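Local coordinates for protein putative efflux transporter (Bacteroides eggerthii, PDB 4L8J) that probably serves as the periplasmic adaptor (membrane-fusion) subunit of an HlyD-type efflux pump, at the interface of chains A and B. Residues are numbered along the deposited sequence; one frame, centred on the assembly and turned at random. Chains: chain A/B, Putative efflux transporter.

Contact 1: the interface of chains A and B. Residues chain A 15, 258, 274, 276; chain B 304, 308, 310.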
# COMPACT_ATOMS: atom_id res chain seq x y z
N VAL A 15 -5.85 -15.77 -13.59
CA VAL A 15 -6.35 -14.81 -12.59
C VAL A 15 -6.07 -15.45 -11.20
O VAL A 15 -6.38 -16.64 -11.00
CB VAL A 15 -7.86 -14.50 -12.81
CG1 VAL A 15 -8.41 -13.59 -11.71
CG2 VAL A 15 -8.10 -13.88 -14.18
N VAL A 258 -4.39 -9.24 -11.83
CA VAL A 258 -4.16 -9.37 -13.27
C VAL A 258 -3.01 -8.43 -13.64
O VAL A 258 -2.99 -7.32 -13.11
CB VAL A 258 -5.38 -9.15 -14.21
CG1 VAL A 258 -6.49 -10.14 -13.96
CG2 VAL A 258 -5.89 -7.71 -14.20
N VAL A 274 -10.77 -6.95 -20.18
CA VAL A 274 -9.75 -7.96 -20.41
C VAL A 274 -10.27 -8.90 -21.52
O VAL A 274 -11.48 -8.96 -21.78
CB VAL A 274 -9.35 -8.81 -19.16
CG1 VAL A 274 -8.70 -7.95 -18.07
CG2 VAL A 274 -10.53 -9.62 -18.63
N ILE A 276 -10.77 -12.75 -22.03
CA ILE A 276 -10.84 -14.05 -21.38
C ILE A 276 -10.56 -15.12 -22.45
O ILE A 276 -11.18 -15.10 -23.52
CB ILE A 276 -12.22 -14.27 -20.67
CG1 ILE A 276 -12.34 -13.42 -19.38
CG2 ILE A 276 -12.50 -15.80 -20.35
CD1 ILE A 276 -11.46 -13.90 -18.23
N LEU B 304 -14.06 -10.96 -12.56
CA LEU B 304 -13.18 -12.13 -12.73
C LEU B 304 -13.31 -13.13 -11.58
O LEU B 304 -13.55 -12.73 -10.45
CB LEU B 304 -11.71 -11.69 -12.83
CG LEU B 304 -11.33 -10.79 -14.01
CD1 LEU B 304 -9.95 -10.25 -13.84
CD2 LEU B 304 -11.49 -11.50 -15.35
N GLU B 308 -9.47 -18.24 -14.05
CA GLU B 308 -9.76 -17.86 -15.44
C GLU B 308 -8.46 -17.41 -16.12
O GLU B 308 -7.52 -17.00 -15.45
CB GLU B 308 -10.82 -16.72 -15.50
CG GLU B 308 -12.19 -17.13 -14.99
CD GLU B 308 -13.30 -16.18 -15.42
OE1 GLU B 308 -13.44 -15.11 -14.78
OE2 GLU B 308 -13.99 -16.48 -16.42
N VAL B 310 -6.54 -14.83 -18.81
CA VAL B 310 -6.61 -13.54 -19.51
C VAL B 310 -5.42 -13.39 -20.48
O VAL B 310 -4.36 -13.93 -20.20
CB VAL B 310 -6.71 -12.31 -18.57
CG1 VAL B 310 -8.02 -12.30 -17.77
CG2 VAL B 310 -5.51 -12.22 -17.61
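B:Leu304 and B:Val310 push their methyl groups among A:Val15, A:Val258, A:Val274 and A:Ile276, forming an aliphatic cluster between the two copies. The forked end of B:Leu304 divides its contacts. CD1, which prolongs the chain away from CA (chi2 170°), presses on CG1 of A:Val258 at 3.5 Å, a tight fit. CD2 turns to the other side, 3.7 Å from CD1 of A:Ile276 and 3.9 Å from CG2 of A:Val274; the leucine and isoleucine side chains run past each other in opposite directions. B:Val310 works mainly through CG1, which lies 3.8 Å from CG2 of A:Val274 and equally near CD1 of A:Ile276, so the isoleucine tip rests against both the leucine and the valine. CG2 of A:Val15 closes the group from another side, its side chain crossing B:Val310 nearly at right angles. With an alanine in place of B:Leu304, A:Val258 CG1 would probably lose its close partner and A:Ile276 CD1 one of its neighbours, leaving a gap. A backbone bond lies beside the cluster: the amide N of A:Val15 donates to O of B:Glu308 at 2.8 Å. A:Ile276 on strand 271-278 and B:Val310 on strand 309-313 form an antiparallel beta bridge. The site thus joins a C-terminal strand of one copy to the beta structure of the other, resembling a strand exchange, though the structure alone does not show whether this dimer is biological.

Contact 2: the interface of chains A and B. Residues chain A 253-255, 288, 290; chain B 300-301.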
# COMPACT_ATOMS: atom_id res chain seq x y z
N GLU A 253 -14.33 -8.12 0.69
CA GLU A 253 -14.44 -8.11 -0.78
C GLU A 253 -13.13 -8.61 -1.41
O GLU A 253 -12.13 -7.89 -1.43
CB GLU A 253 -14.85 -6.72 -1.34
CG GLU A 253 -14.03 -5.50 -0.90
CD GLU A 253 -13.66 -4.48 -1.97
OE1 GLU A 253 -14.36 -4.39 -3.01
OE2 GLU A 253 -12.68 -3.74 -1.74
N LYS A 254 -13.12 -9.87 -1.86
CA LYS A 254 -11.98 -10.54 -2.48
C LYS A 254 -11.54 -9.82 -3.77
O LYS A 254 -12.38 -9.51 -4.62
CB LYS A 254 -12.31 -12.01 -2.79
CG LYS A 254 -12.94 -12.79 -1.63
CD LYS A 254 -12.03 -12.96 -0.43
CE LYS A 254 -12.74 -13.70 0.69
NZ LYS A 254 -11.88 -13.80 1.91
N LEU A 255 -10.24 -9.51 -3.86
CA LEU A 255 -9.63 -8.85 -5.01
C LEU A 255 -8.82 -9.87 -5.81
O LEU A 255 -8.20 -10.75 -5.21
CB LEU A 255 -8.75 -7.67 -4.59
CG LEU A 255 -9.42 -6.56 -3.75
CD1 LEU A 255 -8.47 -5.45 -3.54
CD2 LEU A 255 -10.68 -6.02 -4.40
N THR A 288 -13.78 -4.26 -13.10
CA THR A 288 -13.69 -3.08 -12.27
C THR A 288 -12.34 -3.14 -11.60
O THR A 288 -12.05 -4.10 -10.88
CB THR A 288 -14.86 -2.95 -11.26
OG1 THR A 288 -16.09 -3.00 -11.96
CG2 THR A 288 -14.80 -1.63 -10.44
N TYR A 290 -9.82 -2.08 -8.84
CA TYR A 290 -9.95 -1.60 -7.47
C TYR A 290 -9.39 -0.18 -7.33
O TYR A 290 -8.23 0.09 -7.68
CB TYR A 290 -9.24 -2.54 -6.46
CG TYR A 290 -9.29 -1.98 -5.05
CD1 TYR A 290 -10.46 -2.01 -4.31
CD2 TYR A 290 -8.19 -1.30 -4.51
CE1 TYR A 290 -10.53 -1.45 -3.03
CE2 TYR A 290 -8.26 -0.69 -3.26
CZ TYR A 290 -9.42 -0.80 -2.51
OH TYR A 290 -9.49 -0.23 -1.27
N ILE B 300 -8.39 -6.22 -9.15
CA ILE B 300 -9.71 -6.27 -9.77
C ILE B 300 -10.72 -6.63 -8.70
O ILE B 300 -10.59 -7.67 -8.05
CB ILE B 300 -9.74 -7.26 -10.98
CG1 ILE B 300 -8.70 -6.89 -12.08
CG2 ILE B 300 -11.13 -7.42 -11.59
CD1 ILE B 300 -8.70 -5.46 -12.59
N SER B 301 -11.73 -5.75 -8.53
CA SER B 301 -12.78 -5.92 -7.53
C SER B 301 -14.00 -6.62 -8.09
O SER B 301 -14.78 -7.18 -7.33
CB SER B 301 -13.17 -4.57 -6.91
OG SER B 301 -13.68 -3.67 -7.89
O HOH W 1 -12.53 -9.58 -7.38
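The carbonyl oxygen of A:Thr288 receives the backbone N of B:Ser301 at 2.9 Å, and the serine hydroxyl OG reaches toward the same oxygen in a weak hydrogen bond of 3.4 Å. In this HlyD-type adaptor the contact sets the turn after strand 297-300 of chain B against the end of strand 281-289 and the loop leading into strand 256-259 of chain A. B:Ser301 OG occupies the position between its own backbone N and carbonyl carbon (chi1 61°), which turns it toward A:Thr288, where it also touches the methyl CG2 at 3.5 Å. On the flank away from OG, CD2 of A:Leu255 rests 3.8 Å from B:Ser301 CA and about as near its CB, with the carboxylate of A:Glu253 also close to that CB. CD1, the second branch of the same leucine, sits over one face of the A:Tyr290 ring, displaced toward the rim, and this intrachain packing should help hold the leucine in place beside the serine. Farther along, a water bridges two carbonyl oxygens, lying 2.8 Å from O of A:Lys254 and 2.8 Å from O of B:Ile300. As both oxygens are acceptors, the water can supply the hydrogens they need. CG2 of B:Ile300 lies 3.5 Å from A:Thr288 O, adding an apolar neighbour to the same carbonyl.

Contact 3: the interface of chains A and B. Residues chain A 300-303; chain B 286-288.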
# COMPACT_ATOMS: atom_id res chain seq x y z
N ILE A 300 4.03 6.59 -11.54
CA ILE A 300 4.98 6.67 -12.64
C ILE A 300 6.34 7.00 -12.06
O ILE A 300 6.49 8.01 -11.37
CB ILE A 300 4.52 7.70 -13.73
CG1 ILE A 300 3.13 7.36 -14.32
CG2 ILE A 300 5.55 7.89 -14.84
CD1 ILE A 300 2.91 5.95 -14.84
N SER A 301 7.32 6.12 -12.34
CA SER A 301 8.69 6.27 -11.84
C SER A 301 9.59 6.99 -12.83
O SER A 301 10.61 7.54 -12.43
CB SER A 301 9.29 4.90 -11.49
OG SER A 301 9.35 4.04 -12.61
N LYS A 302 9.21 7.02 -14.12
CA LYS A 302 10.04 7.68 -15.14
C LYS A 302 9.20 8.15 -16.31
O LYS A 302 8.21 7.50 -16.65
CB LYS A 302 11.11 6.66 -15.65
CG LYS A 302 12.23 7.26 -16.50
CD LYS A 302 13.33 6.24 -16.76
N GLY A 303 9.62 9.24 -16.95
CA GLY A 303 8.99 9.77 -18.15
C GLY A 303 8.11 11.00 -18.02
O GLY A 303 7.63 11.51 -19.05
N GLU B 286 6.74 7.95 -23.66
CA GLU B 286 6.93 6.68 -22.98
C GLU B 286 7.15 6.94 -21.49
O GLU B 286 7.88 7.86 -21.10
CB GLU B 286 8.09 5.88 -23.58
CG GLU B 286 8.15 4.50 -22.94
CD GLU B 286 9.28 3.59 -23.35
OE1 GLU B 286 10.14 4.01 -24.16
OE2 GLU B 286 9.32 2.44 -22.84
N VAL B 287 6.46 6.14 -20.68
CA VAL B 287 6.50 6.23 -19.22
C VAL B 287 6.83 4.83 -18.64
O VAL B 287 6.63 3.81 -19.32
CB VAL B 287 5.17 6.80 -18.62
CG1 VAL B 287 4.88 8.22 -19.13
CG2 VAL B 287 3.97 5.87 -18.89
N THR B 288 7.34 4.80 -17.40
CA THR B 288 7.59 3.59 -16.64
C THR B 288 6.63 3.63 -15.48
O THR B 288 6.65 4.55 -14.68
CB THR B 288 9.07 3.44 -16.20
OG1 THR B 288 9.90 3.52 -17.33
CG2 THR B 288 9.33 2.09 -15.47
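The segment A:Ile300 to A:Gly303, which runs from the end of strand 297-300 through A:Ser301 to the one-residue strand 302-302 and the loop after it, lies antiparallel to the end of strand 281-289 of chain B. A:Lys302 and B:Thr288 form the beta bridge. In it the amide N of B:Thr288 donates to O of A:Lys302 at 2.9 Å. O of B:Thr288 in turn takes the amide of A:Ser301, so both backbone polar groups of the threonine are engaged by the opposite chain. Side chains flank this ladder on both sides. CB of A:Lys302 stands 3.9 Å from CB of B:Thr288 and 3.8 Å from its hydroxyl OG1; the lysine is modelled only in part, so its amine cannot be placed. On the other side A:Ile300 and B:Val287 meet through aliphatic branches. With its CG1 set opposite the carbonyl carbon (chi1 -58°), the isoleucine brings CG2 to 4.0 Å from CB of B:Val287, while its CD1 reaches toward CG2 of the valine. Next along, CA of A:Gly303 lies 3.7 Å from O of B:Glu286.

Contacts 1 and 2 are neighbours, their C-alpha centres about 12 Å apart, whereas contact 3 lies about 25 Å from contact 1 and 26 Å from contact 2. Contacts 2 and 3 overlap through the dimer two-fold: B:Ile300, B:Ser301 and A:Thr288 of contact 2 return as A:Ile300, A:Ser301 and B:Thr288 in contact 3. Contact 1 continues along the same stretch of chain B, from B:Leu304 to strand 309-313. Together, parts of the stretch from 300 to 310 of each copy lie against the other copy, consistent with reciprocal exchange of C-terminal segments; the structure alone does not show whether this dimer forms in the cell.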